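Local coordinates for protein NBR1 homolog (Arabidopsis thaliana, PDB 6TGS) that acts probably as a receptor that delivers ubiquitinated protein aggregates to autophagy, its PB1 domain, the part described here, mediating self-association, at residues V12-F21 against L38-L48; A52-A60 against Q80-A91. The protein carries 3 engineered substitutions. One frame throughout, in Å; residues are numbered along the deposited sequence.

Contact 1 (V12-F21 against L38-L48). With GOL (glycerol), chain E.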
# COMPACT_ATOMS: atom_id res chain seq x y z
N VAL A 12 0.11 6.48 3.72
CA VAL A 12 0.40 6.83 2.33
C VAL A 12 0.89 8.27 2.32
O VAL A 12 0.30 9.13 2.98
CB VAL A 12 -0.84 6.66 1.43
CG1 VAL A 12 -0.46 6.92 -0.01
CG2 VAL A 12 -1.42 5.27 1.58
N SER A 13 1.98 8.52 1.61
CA SER A 13 2.53 9.85 1.47
C SER A 13 2.38 10.33 0.03
O SER A 13 2.79 9.64 -0.91
CB SER A 13 4.00 9.89 1.89
OG SER A 13 4.49 11.21 1.79
N TYR A 14 1.81 11.52 -0.13
CA TYR A 14 1.77 12.16 -1.43
C TYR A 14 1.79 13.67 -1.23
O TYR A 14 1.13 14.18 -0.33
CB TYR A 14 0.51 11.76 -2.23
CG TYR A 14 0.37 12.46 -3.55
CD1 TYR A 14 1.12 12.06 -4.65
CD2 TYR A 14 -0.51 13.52 -3.71
CE1 TYR A 14 1.00 12.70 -5.87
CE2 TYR A 14 -0.64 14.16 -4.93
CZ TYR A 14 0.12 13.75 -6.01
OH TYR A 14 -0.00 14.39 -7.22
N GLY A 15 2.58 14.36 -2.05
CA GLY A 15 2.63 15.82 -1.97
C GLY A 15 2.91 16.37 -0.59
O GLY A 15 2.24 17.31 -0.14
N GLY A 16 3.88 15.78 0.12
CA GLY A 16 4.24 16.23 1.46
C GLY A 16 3.24 15.90 2.53
O GLY A 16 3.36 16.40 3.65
N VAL A 17 2.26 15.06 2.21
CA VAL A 17 1.07 14.84 3.02
C VAL A 17 1.02 13.37 3.38
O VAL A 17 1.16 12.52 2.50
CB VAL A 17 -0.19 15.24 2.23
CG1 VAL A 17 -1.42 14.94 2.99
CG2 VAL A 17 -0.14 16.70 1.84
N LEU A 18 0.77 13.06 4.66
CA LEU A 18 0.64 11.68 5.12
C LEU A 18 -0.80 11.37 5.51
O LEU A 18 -1.40 12.10 6.32
CB LEU A 18 1.57 11.41 6.30
CG LEU A 18 1.89 9.97 6.71
CD1 LEU A 18 2.56 9.19 5.57
CD2 LEU A 18 2.77 9.93 7.98
N ARG A 19 -1.33 10.28 5.01
CA ARG A 19 -2.66 9.83 5.39
C ARG A 19 -2.59 8.38 5.83
O ARG A 19 -1.78 7.60 5.32
CB ARG A 19 -3.67 9.98 4.23
CG ARG A 19 -3.90 11.44 3.81
CD ARG A 19 -4.73 12.20 4.86
NE ARG A 19 -4.99 13.59 4.48
CZ ARG A 19 -4.23 14.61 4.87
NH1 ARG A 19 -3.16 14.38 5.63
NH2 ARG A 19 -4.54 15.86 4.53
N ARG A 20 -3.36 7.93 6.80
CA ARG A 20 -3.43 6.67 7.51
C ARG A 20 -4.75 5.97 7.25
O ARG A 20 -5.81 6.60 7.33
CB ARG A 20 -3.27 6.90 9.02
CG ARG A 20 -3.30 5.64 9.88
CD ARG A 20 -3.12 5.99 11.37
NE ARG A 20 -3.14 4.81 12.21
CZ ARG A 20 -4.25 4.27 12.68
NH1 ARG A 20 -5.42 4.81 12.37
NH2 ARG A 20 -4.20 3.18 13.44
N PHE A 21 -4.80 4.77 6.93
CA PHE A 21 -6.01 3.96 6.98
C PHE A 21 -5.61 2.55 7.38
O PHE A 21 -4.43 2.20 7.41
CB PHE A 21 -6.79 3.98 5.66
CG PHE A 21 -6.01 3.53 4.47
CD1 PHE A 21 -5.27 4.44 3.74
CD2 PHE A 21 -6.04 2.21 4.06
CE1 PHE A 21 -4.55 4.03 2.63
CE2 PHE A 21 -5.33 1.79 2.93
CZ PHE A 21 -4.58 2.72 2.23
N LEU A 38 -6.45 -0.74 -3.62
CA LEU A 38 -5.45 0.17 -3.05
C LEU A 38 -5.35 1.45 -3.87
O LEU A 38 -5.33 2.56 -3.32
CB LEU A 38 -4.09 -0.54 -2.99
CG LEU A 38 -2.94 0.35 -2.54
CD1 LEU A 38 -3.23 0.90 -1.13
CD2 LEU A 38 -1.63 -0.44 -2.60
N LYS A 39 -5.29 1.30 -5.19
CA LYS A 39 -5.22 2.48 -6.05
C LYS A 39 -6.48 3.33 -5.91
O LYS A 39 -6.41 4.56 -5.95
CB LYS A 39 -4.98 2.04 -7.50
CG LYS A 39 -3.55 1.59 -7.72
CD LYS A 39 -3.28 1.19 -9.15
CE LYS A 39 -3.20 2.42 -10.05
NZ LYS A 39 -2.83 2.05 -11.45
N GLU A 40 -7.64 2.70 -5.76
CA GLU A 40 -8.88 3.46 -5.64
C GLU A 40 -8.92 4.24 -4.33
O GLU A 40 -9.42 5.36 -4.28
CB GLU A 40 -10.08 2.52 -5.75
CG GLU A 40 -10.28 1.98 -7.17
CD GLU A 40 -11.21 0.77 -7.21
OE1 GLU A 40 -11.61 0.28 -6.14
OE2 GLU A 40 -11.52 0.30 -8.33
N LYS A 41 -8.41 3.63 -3.26
CA LYS A 41 -8.37 4.34 -1.99
C LYS A 41 -7.40 5.51 -2.07
O LYS A 41 -7.73 6.63 -1.67
CB LYS A 41 -7.98 3.35 -0.89
CG LYS A 41 -8.02 3.95 0.51
CD LYS A 41 -9.47 4.02 1.01
CE LYS A 41 -9.53 4.57 2.42
NZ LYS A 41 -10.84 4.23 3.06
N ILE A 42 -6.22 5.29 -2.64
CA ILE A 42 -5.25 6.37 -2.75
C ILE A 42 -5.78 7.50 -3.63
O ILE A 42 -5.60 8.68 -3.32
CB ILE A 42 -3.90 5.82 -3.26
CG1 ILE A 42 -3.24 4.99 -2.14
CG2 ILE A 42 -3.00 6.95 -3.70
CD1 ILE A 42 -2.03 4.10 -2.63
N ALA A 43 -6.46 7.15 -4.73
CA ALA A 43 -7.05 8.16 -5.60
C ALA A 43 -8.09 9.01 -4.85
O ALA A 43 -8.13 10.23 -5.00
CB ALA A 43 -7.70 7.49 -6.81
N ALA A 44 -8.93 8.36 -4.04
CA ALA A 44 -9.92 9.11 -3.27
C ALA A 44 -9.27 10.04 -2.26
O ALA A 44 -9.76 11.15 -2.00
CB ALA A 44 -10.88 8.14 -2.58
N LEU A 45 -8.15 9.61 -1.66
CA LEU A 45 -7.49 10.40 -0.62
C LEU A 45 -6.84 11.65 -1.17
O LEU A 45 -6.76 12.66 -0.47
CB LEU A 45 -6.42 9.57 0.10
CG LEU A 45 -6.88 8.47 1.05
CD1 LEU A 45 -5.68 7.63 1.50
CD2 LEU A 45 -7.62 9.06 2.24
N PHE A 46 -6.32 11.60 -2.40
CA PHE A 46 -5.49 12.69 -2.90
C PHE A 46 -6.05 13.30 -4.19
O PHE A 46 -5.35 14.10 -4.83
CB PHE A 46 -4.06 12.18 -3.12
CG PHE A 46 -3.36 11.76 -1.84
CD1 PHE A 46 -2.98 12.70 -0.90
CD2 PHE A 46 -3.11 10.42 -1.58
CE1 PHE A 46 -2.36 12.32 0.28
CE2 PHE A 46 -2.48 10.03 -0.40
CZ PHE A 46 -2.09 10.99 0.53
N ASN A 47 -7.27 12.94 -4.58
CA ASN A 47 -7.89 13.42 -5.81
C ASN A 47 -7.00 13.14 -7.02
O ASN A 47 -6.64 14.03 -7.79
CB ASN A 47 -8.25 14.91 -5.73
CG ASN A 47 -9.24 15.31 -6.79
OD1 ASN A 47 -10.12 14.53 -7.14
ND2 ASN A 47 -9.09 16.51 -7.34
N LEU A 48 -6.65 11.87 -7.17
CA LEU A 48 -5.92 11.39 -8.34
C LEU A 48 -6.85 10.50 -9.17
O LEU A 48 -7.98 10.24 -8.77
CB LEU A 48 -4.68 10.61 -7.90
CG LEU A 48 -3.90 11.07 -6.67
CD1 LEU A 48 -2.75 10.11 -6.36
CD2 LEU A 48 -3.38 12.48 -6.84
C1 GOL E . -7.88 13.42 2.16
O1 GOL E . -6.56 13.83 2.17
C2 GOL E . -8.80 14.67 2.28
O2 GOL E . -10.05 14.46 1.70
C3 GOL E . -8.00 15.82 1.62
O3 GOL E . -7.12 16.29 2.60
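Strand 12-14, which packs through Val-12 and Tyr-14 on helix 38-46, has its axis 10.2 Å from the helix axis at a crossing angle of -48°. Strand 17-21, the other arm of the hairpin, runs at 131° to the same helix. A type I' turn from Tyr-14 to Val-17 joins the two arms. This is the first beta hairpin of the ubiquitin-like PB1 fold, laid against the helix that follows it.

Phe-46, in the last turn of the helix, fills the centre. Tyr-14 CB sits squarely over one face of its ring, 3.6 Å from the centroid, as a CH-pi contact. Leu-45 CB lies on the opposite face. Val-12 CG1 meets the ring edge at Phe-46 CE2 (3.7 Å), and Val-17 CG1 comes to the edge at CE1. Tyr-14 has CG anti to the backbone N (chi1 176°), which carries its ring past Phe-46 to Leu-48; there Tyr-14 CE2 touches Leu-48 CD2 at 3.7 Å. The Tyr-14 and Phe-46 planes are oblique to each other. Replacing Phe-46 with an alanine would probably open a gap between hairpin and helix and leave Tyr-14 CB and the Val-12 and Val-17 methyls without their ring.

Phe-21 packs farther along the helix. Lys-41 CG lies over the centre of its ring, 4.0 Å from the centroid, while Leu-38 CD1 meets the ring edge.

At the exposed side Arg-19 NE donates to O1 of a glycerol (2.8 Å), and O1 makes a weak bond to Leu-45 O (2.9 Å). The glycerol probably comes from the crystallisation liquor, so this polar link was probably not there in the cell. Hairpin and helix meet almost wholly through carbon atoms, and are held by shape and apolar burial.

Contact 2 (A52-A60 against Q80-A91). Engineered in segment 52-60: Ala-60 (natural residue Asp).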
# COMPACT_ATOMS: atom_id res chain seq x y z
N ALA A 52 -4.54 5.98 -13.03
CA ALA A 52 -3.23 6.52 -13.34
C ALA A 52 -2.13 5.49 -13.07
O ALA A 52 -2.27 4.60 -12.23
CB ALA A 52 -2.95 7.77 -12.51
N GLU A 53 -1.00 5.63 -13.78
CA GLU A 53 0.15 4.75 -13.58
C GLU A 53 1.04 5.31 -12.46
O GLU A 53 2.10 5.90 -12.69
CB GLU A 53 0.93 4.56 -14.88
CG GLU A 53 0.29 3.56 -15.81
CD GLU A 53 1.30 2.93 -16.75
OE1 GLU A 53 2.35 3.56 -17.01
OE2 GLU A 53 1.04 1.80 -17.22
N LEU A 54 0.60 5.08 -11.23
CA LEU A 54 1.24 5.63 -10.04
C LEU A 54 2.40 4.74 -9.64
O LEU A 54 2.29 3.51 -9.69
CB LEU A 54 0.24 5.71 -8.89
CG LEU A 54 -1.05 6.47 -9.19
CD1 LEU A 54 -2.05 6.30 -8.07
CD2 LEU A 54 -0.73 7.93 -9.39
N SER A 55 3.50 5.35 -9.23
CA SER A 55 4.57 4.59 -8.59
C SER A 55 4.27 4.51 -7.10
O SER A 55 4.22 5.53 -6.41
CB SER A 55 5.93 5.25 -8.85
OG SER A 55 6.89 4.83 -7.90
N LEU A 56 4.07 3.29 -6.60
CA LEU A 56 3.77 3.03 -5.19
C LEU A 56 4.95 2.25 -4.62
O LEU A 56 5.19 1.12 -5.04
CB LEU A 56 2.47 2.25 -5.05
CG LEU A 56 1.27 2.87 -5.78
CD1 LEU A 56 0.01 2.01 -5.62
CD2 LEU A 56 1.05 4.27 -5.25
N THR A 57 5.71 2.88 -3.72
CA THR A 57 6.93 2.26 -3.22
C THR A 57 6.97 2.27 -1.70
O THR A 57 6.39 3.15 -1.06
CB THR A 57 8.19 2.98 -3.75
OG1 THR A 57 8.13 4.38 -3.47
CG2 THR A 57 8.33 2.75 -5.26
N TYR A 58 7.66 1.28 -1.12
CA TYR A 58 8.01 1.36 0.29
C TYR A 58 9.46 0.95 0.48
O TYR A 58 10.05 0.30 -0.38
CB TYR A 58 7.10 0.49 1.17
CG TYR A 58 7.19 -1.02 1.03
CD1 TYR A 58 8.03 -1.77 1.86
CD2 TYR A 58 6.38 -1.70 0.12
CE1 TYR A 58 8.06 -3.15 1.76
CE2 TYR A 58 6.40 -3.08 0.02
CZ TYR A 58 7.26 -3.80 0.85
OH TYR A 58 7.30 -5.18 0.75
N SER A 59 10.06 1.39 1.60
CA SER A 59 11.45 1.06 1.91
C SER A 59 11.50 -0.12 2.85
O SER A 59 10.95 -0.07 3.96
CB SER A 59 12.21 2.26 2.50
OG SER A 59 12.08 3.41 1.69
N ALA A 60 12.19 -1.18 2.43
CA ALA A 60 12.26 -2.41 3.19
C ALA A 60 13.35 -2.30 4.25
O ALA A 60 14.15 -1.37 4.27
CB ALA A 60 12.51 -3.59 2.25
N GLN A 80 5.35 -11.51 4.68
CA GLN A 80 6.51 -11.01 5.48
C GLN A 80 6.11 -10.53 6.90
O GLN A 80 6.97 -9.99 7.60
CB GLN A 80 7.26 -9.90 4.74
CG GLN A 80 8.08 -10.38 3.55
CD GLN A 80 8.67 -9.23 2.77
OE1 GLN A 80 7.99 -8.30 2.38
NE2 GLN A 80 9.97 -9.30 2.53
N ARG A 81 4.85 -10.66 7.25
CA ARG A 81 4.37 -10.26 8.59
C ARG A 81 4.65 -8.79 8.91
O ARG A 81 4.93 -8.50 10.06
CB ARG A 81 4.88 -11.23 9.65
CG ARG A 81 4.37 -12.65 9.50
CD ARG A 81 4.90 -13.48 10.66
NE ARG A 81 4.80 -14.90 10.42
CZ ARG A 81 3.79 -15.66 10.84
NH1 ARG A 81 2.79 -15.13 11.52
NH2 ARG A 81 3.79 -16.95 10.57
N LEU A 82 4.60 -7.91 7.91
CA LEU A 82 4.65 -6.46 8.23
C LEU A 82 3.35 -6.08 8.94
O LEU A 82 2.29 -6.59 8.55
CB LEU A 82 4.85 -5.66 6.94
CG LEU A 82 6.02 -6.10 6.06
CD1 LEU A 82 6.29 -5.09 4.96
CD2 LEU A 82 7.27 -6.33 6.90
N LYS A 83 3.44 -5.16 9.89
CA LYS A 83 2.23 -4.66 10.60
C LYS A 83 2.00 -3.20 10.27
O LYS A 83 0.90 -2.70 10.49
CB LYS A 83 2.51 -4.69 12.10
CG LYS A 83 1.32 -4.26 12.96
CD LYS A 83 1.66 -4.06 14.42
CE LYS A 83 0.45 -3.71 15.27
NZ LYS A 83 -0.48 -4.86 15.40
N PHE A 84 2.80 -2.51 9.70
CA PHE A 84 2.97 -1.11 9.24
C PHE A 84 3.59 -1.14 7.85
O PHE A 84 4.53 -1.89 7.63
CB PHE A 84 3.77 -0.30 10.26
CG PHE A 84 4.05 1.12 9.84
CD1 PHE A 84 3.03 1.96 9.44
CD2 PHE A 84 5.35 1.61 9.85
CE1 PHE A 84 3.29 3.26 9.05
CE2 PHE A 84 5.61 2.92 9.46
CZ PHE A 84 4.57 3.74 9.08
N LEU A 85 2.77 -0.34 7.06
CA LEU A 85 3.30 -0.11 5.70
C LEU A 85 3.23 1.38 5.40
O LEU A 85 2.17 1.93 5.47
CB LEU A 85 2.47 -0.93 4.73
CG LEU A 85 2.87 -0.81 3.26
CD1 LEU A 85 4.29 -1.31 3.06
CD2 LEU A 85 1.90 -1.60 2.40
N LYS A 86 4.37 1.97 5.08
CA LYS A 86 4.38 3.35 4.61
C LYS A 86 4.66 3.34 3.12
O LYS A 86 5.74 2.91 2.70
CB LYS A 86 5.42 4.20 5.32
CG LYS A 86 5.39 5.64 4.81
CD LYS A 86 6.66 6.41 5.12
CE LYS A 86 6.45 7.91 4.93
NZ LYS A 86 6.98 8.45 3.66
N ILE A 87 3.70 3.84 2.34
CA ILE A 87 3.77 3.84 0.87
C ILE A 87 4.01 5.26 0.39
O ILE A 87 3.22 6.17 0.69
CB ILE A 87 2.48 3.27 0.25
CG1 ILE A 87 2.23 1.83 0.68
CG2 ILE A 87 2.51 3.43 -1.29
CD1 ILE A 87 0.88 1.30 0.19
N ASN A 88 5.07 5.47 -0.39
CA ASN A 88 5.25 6.75 -1.05
C ASN A 88 4.61 6.70 -2.43
O ASN A 88 4.80 5.73 -3.18
CB ASN A 88 6.74 7.09 -1.19
CG ASN A 88 7.37 7.55 0.11
OD1 ASN A 88 6.69 8.02 1.02
ND2 ASN A 88 8.70 7.43 0.20
N VAL A 89 3.88 7.76 -2.79
CA VAL A 89 3.17 7.84 -4.07
C VAL A 89 3.87 8.85 -4.95
O VAL A 89 4.05 10.01 -4.57
CB VAL A 89 1.70 8.28 -3.89
CG1 VAL A 89 1.02 8.33 -5.26
CG2 VAL A 89 0.98 7.35 -2.99
N ASN A 90 4.26 8.42 -6.15
CA ASN A 90 4.75 9.36 -7.14
C ASN A 90 3.98 9.17 -8.43
O ASN A 90 3.64 8.05 -8.81
CB ASN A 90 6.24 9.20 -7.36
CG ASN A 90 7.04 9.70 -6.19
OD1 ASN A 90 7.39 10.88 -6.12
ND2 ASN A 90 7.33 8.81 -5.25
N ALA A 91 3.69 10.28 -9.10
CA ALA A 91 2.87 10.26 -10.29
C ALA A 91 3.70 10.65 -11.51
O ALA A 91 4.64 11.45 -11.40
CB ALA A 91 1.67 11.19 -10.14
O HOH W 1 6.94 5.97 -5.29
O HOH W 2 9.67 4.47 -1.00
O HOH W 3 8.35 2.94 3.38
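Water 1 is gripped by both strands: it donates to Ser-55 O, accepts from Asn-90 ND2 (2.9 Å), and hydrogen-bonds the hydroxyls Ser-55 OG and Thr-57 OG1. It lies on the polar face of an antiparallel strand pair, 55-59 with 84-90, in the mixed sheet of the ubiquitin-like PB1 fold. Ser-55 with Asn-90 and Thr-57 with Asn-88 are hydrogen-bonded pairs; Ser-55 N to Asn-90 O is short, at 2.7 Å. Leu-56 with Val-89, between them, is a non-hydrogen-bonded pair.

The two faces differ. Ser-55, Thr-57, Asn-88 and Asn-90 share one. On it Lys-86 NZ reaches along its own strand to a lone pair of Asn-88 OD1 (2.7 Å), which would hold that amide from turning. Leu-56 and Val-89 point the other way, side by side, onto helix 35-46, with Leu-56 CD2 3.8 Å from Val-89 CG2. Tyr-58 has CG between the backbone N and the carbonyl carbon (chi1 68°), which sets its ring across Leu-85.

Beyond the paired residues, water 3 bridges the strands, accepting from Ser-59 N and donating to Lys-86 O. Leu-85 CD1, for its part, rests over one face of the Tyr-58 ring, 3.8 Å from the centroid.

In the fold
From the N terminus, strands 8-14 and 17-23 form the hairpin, and helix 35-46 folds back on it. Contact 1 closes this loop. The chain then enters strand 55-59, passes through strand 65-67 and helix 71-79, and returns as strand 84-90, where contact 2 closes a second loop. The loops follow one another; neither nests in nor crosses the other. Strand 84-90 joins them in space, since it lies between strands 8-14 and 55-59 in the sheet. Ser-13 N bonds to Ile-87 O, Val-12 packs on Val-89, and Lys-39 NZ bonds to Ala-52 O. Ile-42 of the helix also touches Leu-56 and Val-89, so both contacts share one apolar core.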